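Local coordinates for protein phosphonate monoester hydrolase (Ruegeria pomeroyi, PDB 4UPK) that is a hydrolase of the sulfatase family, within the alkaline phosphatase superfamily of mixed alpha/beta enzymes, at residues Asp183-Ala186 with Gln187-Pro191; Tyr286-Pro289 with Ala290-Val293. All blocks are in the same frame, centred on the assembly; numbering follows the deposited sequence.

Contact 1 of 2, residues Asp183-Ala186 with Gln187-Pro191; sequences DDYA and QVYVP
Two successive i to i+3 backbone bonds, Gln-187 N to Asp-184 O (3.2 Å) and Val-188 N to Tyr-185 O (3.3 Å), coil Asp-184 to Val-188 into overlapping turns. On one flank the Gln-187 side chain runs back along the chain: its CG lies beside the backbone N and anti to the carbonyl carbon (chi1 -69°), and the extended chain beyond it carries the amide to the start of the turn. There Gln-187 OE1 accepts Asp-183 N at 3.0 Å, a fairly straight bond whose donor comes from above the amide plane. A water donates to the same OE1 and to Asp-183 OD1, so the amide oxygen accepts two bonds and is linked to the carboxylate, while Gln-187 NE2 lies 3.5 Å from Asp-184 CB. On another flank Tyr-185 and Tyr-189, one turn apart, form an offset edge-to-face pair with centroids 5.2 Å apart and planes at 65°. Tyr-189 presents its edge, its CE2 coming over the face of Tyr-185 to 3.4 Å from Tyr-185 CE1. The two phenol oxygens converge at the far end of the rings; their very short separation is of doubtful precision. Val-188 lies next to the tyrosines, its CG2 at the edge of the Tyr-185 ring and its CB 3.2 Å from Tyr-185 O. The polar Gln-187 flank is exposed, whereas Val-188 and Tyr-189 are buried. These turns belong to the loop joining helix 169-177 to helix 213-224 and fold back on the former: Val-188 packs on Trp-171 and Leu-175, Tyr-189 also on Trp-171, and Tyr-185 on Gln-172, while Tyr-185 OH is hydrogen-bonded to Leu-165 O, in the loop preceding that helix.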
loop_
_atom_site.group_PDB
_atom_site.type_symbol
_atom_site.label_atom_id
_atom_site.label_comp_id
_atom_site.label_asym_id
_atom_site.label_seq_id
_atom_site.Cartn_x
_atom_site.Cartn_y
_atom_site.Cartn_z
ATOM N N ASP A 183 10.080 -42.564 9.870
ATOM C CA ASP A 183 10.831 -42.051 8.722
ATOM C C ASP A 183 10.005 -41.093 7.862
ATOM O O ASP A 183 10.561 -40.400 7.014
ATOM C CB ASP A 183 11.414 -43.211 7.901
ATOM C CG ASP A 183 12.568 -43.898 8.606
ATOM O OD1 ASP A 183 12.306 -44.812 9.423
ATOM O OD2 ASP A 183 13.727 -43.494 8.379
ATOM N N ASP A 184 8.690 -41.039 8.116
ATOM C CA ASP A 184 7.700 -40.198 7.431
ATOM C C ASP A 184 6.678 -39.707 8.454
ATOM O O ASP A 184 6.312 -40.468 9.356
ATOM C CB ASP A 184 6.964 -41.036 6.363
ATOM C CG ASP A 184 7.272 -40.699 4.918
ATOM O OD1 ASP A 184 8.478 -40.706 4.538
ATOM O OD2 ASP A 184 6.316 -40.517 4.147
ATOM N N TYR A 185 6.198 -38.461 8.299
ATOM C CA TYR A 185 5.165 -37.866 9.158
ATOM C C TYR A 185 3.861 -38.695 9.139
ATOM O O TYR A 185 3.236 -38.842 10.193
ATOM C CB TYR A 185 4.893 -36.404 8.762
ATOM C CG TYR A 185 3.779 -35.692 9.518
ATOM C CD1 TYR A 185 3.599 -35.884 10.891
ATOM C CD2 TYR A 185 2.993 -34.734 8.891
ATOM C CE1 TYR A 185 2.600 -35.210 11.591
ATOM C CE2 TYR A 185 2.018 -34.025 9.590
ATOM C CZ TYR A 185 1.832 -34.254 10.942
ATOM O OH TYR A 185 0.854 -33.549 11.612
ATOM N N ALA A 186 3.483 -39.273 7.972
ATOM C CA ALA A 186 2.273 -40.114 7.844
ATOM C C ALA A 186 2.293 -41.408 8.714
ATOM O O ALA A 186 1.233 -41.935 9.042
ATOM C CB ALA A 186 2.022 -40.461 6.384
ATOM N N GLN A 187 3.486 -41.891 9.105
ATOM C CA GLN A 187 3.649 -43.081 9.946
ATOM C C GLN A 187 3.155 -42.878 11.392
ATOM O O GLN A 187 2.778 -43.836 12.056
ATOM C CB GLN A 187 5.110 -43.559 9.939
ATOM C CG GLN A 187 5.592 -44.135 8.601
ATOM C CD GLN A 187 7.103 -44.337 8.551
ATOM O OE1 GLN A 187 7.789 -44.482 9.579
ATOM N NE2 GLN A 187 7.659 -44.361 7.339
ATOM N N VAL A 188 3.186 -41.637 11.866
ATOM C CA VAL A 188 2.766 -41.178 13.202
ATOM C C VAL A 188 1.248 -41.479 13.461
ATOM O O VAL A 188 0.861 -41.775 14.579
ATOM C CB VAL A 188 3.102 -39.647 13.308
ATOM C CG1 VAL A 188 2.411 -38.968 14.486
ATOM C CG2 VAL A 188 4.602 -39.395 13.338
ATOM N N TYR A 189 0.423 -41.425 12.409
ATOM C CA TYR A 189 -1.039 -41.594 12.454
ATOM C C TYR A 189 -1.552 -43.023 12.261
ATOM O O TYR A 189 -2.765 -43.256 12.333
ATOM C CB TYR A 189 -1.689 -40.633 11.439
ATOM C CG TYR A 189 -1.423 -39.185 11.754
ATOM C CD1 TYR A 189 -2.057 -38.557 12.824
ATOM C CD2 TYR A 189 -0.495 -38.448 11.019
ATOM C CE1 TYR A 189 -1.804 -37.224 13.134
ATOM C CE2 TYR A 189 -0.236 -37.109 11.318
ATOM C CZ TYR A 189 -0.900 -36.500 12.374
ATOM O OH TYR A 189 -0.690 -35.183 12.687
ATOM N N VAL A 190 -0.629 -43.967 11.992
ATOM C CA VAL A 190 -0.947 -45.381 11.780
ATOM C C VAL A 190 -1.193 -46.040 13.161
ATOM O O VAL A 190 -0.312 -45.968 14.023
ATOM C CB VAL A 190 0.147 -46.116 10.942
ATOM C CG1 VAL A 190 -0.178 -47.595 10.765
ATOM C CG2 VAL A 190 0.345 -45.448 9.579
ATOM N N PRO A 191 -2.391 -46.635 13.397
ATOM C CA PRO A 191 -2.646 -47.300 14.679
ATOM C C PRO A 191 -1.741 -48.518 14.854
ATOM O O PRO A 191 -1.434 -49.217 13.876
ATOM C CB PRO A 191 -4.120 -47.728 14.571
ATOM C CG PRO A 191 -4.697 -46.919 13.449
ATOM C CD PRO A 191 -3.551 -46.780 12.497
HETATM O O HOH W 1 10.128 -46.050 8.496
#

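Contact 2 of 2, residues Tyr286-Pro289 with Ala290-Val293; sequences YSSP and ASFV
With OG set between its own backbone N and carbonyl carbon (chi1 70°), Ser-291 reaches back over the turn to Ser-288 O, three residues earlier. Ser-291 OG donates to Ser-288 O at 3.0 Å, in the carbonyl plane and on a lone pair, whereas Ser-291 N also donates to Ser-288 O at 3.0 Å, but from above the plane. One residue thus grips a single carbonyl from two directions. Phe-292 N, one residue on, bonds to Pro-289 O at 3.0 Å. The two i to i+3 backbone bonds, to Ser-288 O and Pro-289 O, are those of a 3-10 turn, in which Ala-290 and Ser-291 follow Pro-289; Phe-292 N adds a weak i to i+4 bond to Ser-288 O. The first torsion of Phe-292 (chi1 -101°) swings its ring back beside the incoming chain, where Phe-292 CE1 comes 4.1 Å from Ser-287 CB. Val-293 CG2 lies 3.6 Å from Pro-289 O. Beyond the turn, Phe-292 meets Trp-358 edge-to-face and, like Pro-289, packs on Leu-309 of helix 303-333. Chemically, the contact joins a polar turn to a buried proline and phenylalanine: two donors on Ser-288 O probably polarise that carbonyl, and together with the bond to Pro-289 O they fix the turn through backbone and hydroxyl groups, without any charged side chain.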
loop_
_atom_site.group_PDB
_atom_site.type_symbol
_atom_site.label_atom_id
_atom_site.label_comp_id
_atom_site.label_asym_id
_atom_site.label_seq_id
_atom_site.Cartn_x
_atom_site.Cartn_y
_atom_site.Cartn_z
ATOM N N TYR A 286 -17.451 -38.747 -1.711
ATOM C CA TYR A 286 -16.376 -37.776 -1.420
ATOM C C TYR A 286 -15.441 -38.266 -0.312
ATOM O O TYR A 286 -14.219 -38.175 -0.479
ATOM C CB TYR A 286 -16.999 -36.406 -1.075
ATOM C CG TYR A 286 -16.025 -35.247 -0.948
ATOM C CD1 TYR A 286 -15.648 -34.503 -2.058
ATOM C CD2 TYR A 286 -15.539 -34.850 0.294
ATOM C CE1 TYR A 286 -14.766 -33.430 -1.944
ATOM C CE2 TYR A 286 -14.643 -33.791 0.416
ATOM C CZ TYR A 286 -14.269 -33.078 -0.703
ATOM O OH TYR A 286 -13.412 -32.014 -0.570
ATOM N N SER A 287 -16.015 -38.757 0.819
ATOM C CA SER A 287 -15.300 -39.303 1.990
ATOM C C SER A 287 -15.810 -40.699 2.311
ATOM O O SER A 287 -16.915 -41.069 1.906
ATOM C CB SER A 287 -15.468 -38.404 3.213
ATOM O OG SER A 287 -14.786 -37.169 3.067
ATOM N N SER A 288 -15.000 -41.480 3.038
ATOM C CA SER A 288 -15.333 -42.858 3.418
ATOM C C SER A 288 -14.521 -43.258 4.653
ATOM O O SER A 288 -13.541 -42.574 4.969
ATOM C CB SER A 288 -15.049 -43.829 2.256
ATOM O OG SER A 288 -13.671 -43.936 1.939
ATOM N N PRO A 289 -14.879 -44.363 5.356
ATOM C CA PRO A 289 -14.047 -44.805 6.487
ATOM C C PRO A 289 -12.568 -44.982 6.097
ATOM O O PRO A 289 -11.691 -44.550 6.853
ATOM C CB PRO A 289 -14.704 -46.124 6.901
ATOM C CG PRO A 289 -16.102 -46.019 6.437
ATOM C CD PRO A 289 -16.023 -45.273 5.152
ATOM N N ALA A 290 -12.297 -45.536 4.870
ATOM C CA ALA A 290 -10.957 -45.753 4.284
ATOM C C ALA A 290 -10.145 -44.457 4.130
ATOM O O ALA A 290 -8.910 -44.509 4.203
ATOM C CB ALA A 290 -11.064 -46.454 2.939
ATOM N N SER A 291 -10.813 -43.303 3.927
ATOM C CA SER A 291 -10.117 -42.017 3.798
ATOM C C SER A 291 -9.961 -41.289 5.148
ATOM O O SER A 291 -9.251 -40.293 5.220
ATOM C CB SER A 291 -10.802 -41.125 2.755
ATOM O OG SER A 291 -12.062 -40.647 3.203
ATOM N N PHE A 292 -10.612 -41.790 6.207
ATOM C CA PHE A 292 -10.615 -41.218 7.562
ATOM C C PHE A 292 -9.583 -41.823 8.534
ATOM O O PHE A 292 -9.556 -41.448 9.711
ATOM C CB PHE A 292 -12.033 -41.317 8.159
ATOM C CG PHE A 292 -12.828 -40.043 8.112
ATOM C CD1 PHE A 292 -13.019 -39.367 6.915
ATOM C CD2 PHE A 292 -13.406 -39.525 9.267
ATOM C CE1 PHE A 292 -13.736 -38.173 6.879
ATOM C CE2 PHE A 292 -14.135 -38.337 9.226
ATOM C CZ PHE A 292 -14.285 -37.666 8.038
ATOM N N VAL A 293 -8.737 -42.749 8.036
ATOM C CA VAL A 293 -7.693 -43.444 8.802
ATOM C C VAL A 293 -6.475 -43.698 7.876
ATOM O O VAL A 293 -6.636 -43.676 6.669
ATOM C CB VAL A 293 -8.193 -44.794 9.442
ATOM C CG1 VAL A 293 -9.204 -44.573 10.560
ATOM C CG2 VAL A 293 -8.731 -45.764 8.398
#

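How the contacts relate
Contacts 1 and 2 are both local turns in connecting loops within the sulfatase-family part of the chain, and both are partly buried. Their centres lie about 17 Å apart on the same side of the chain's centre; the nearest atoms are about 6 Å apart, so they do not touch. Contact 1 lies farther out and packs on helix 169-177, contact 2 lies deeper and packs on helix 303-333. Each relies on i to i+3 backbone bonds, but the side chains differ: contact 1 adds a mostly covered aromatic pair and, on its exposed flank, a water-bridged amide, whereas contact 2 adds a serine hydroxyl, with its proline and phenylalanine buried against helix 303-333.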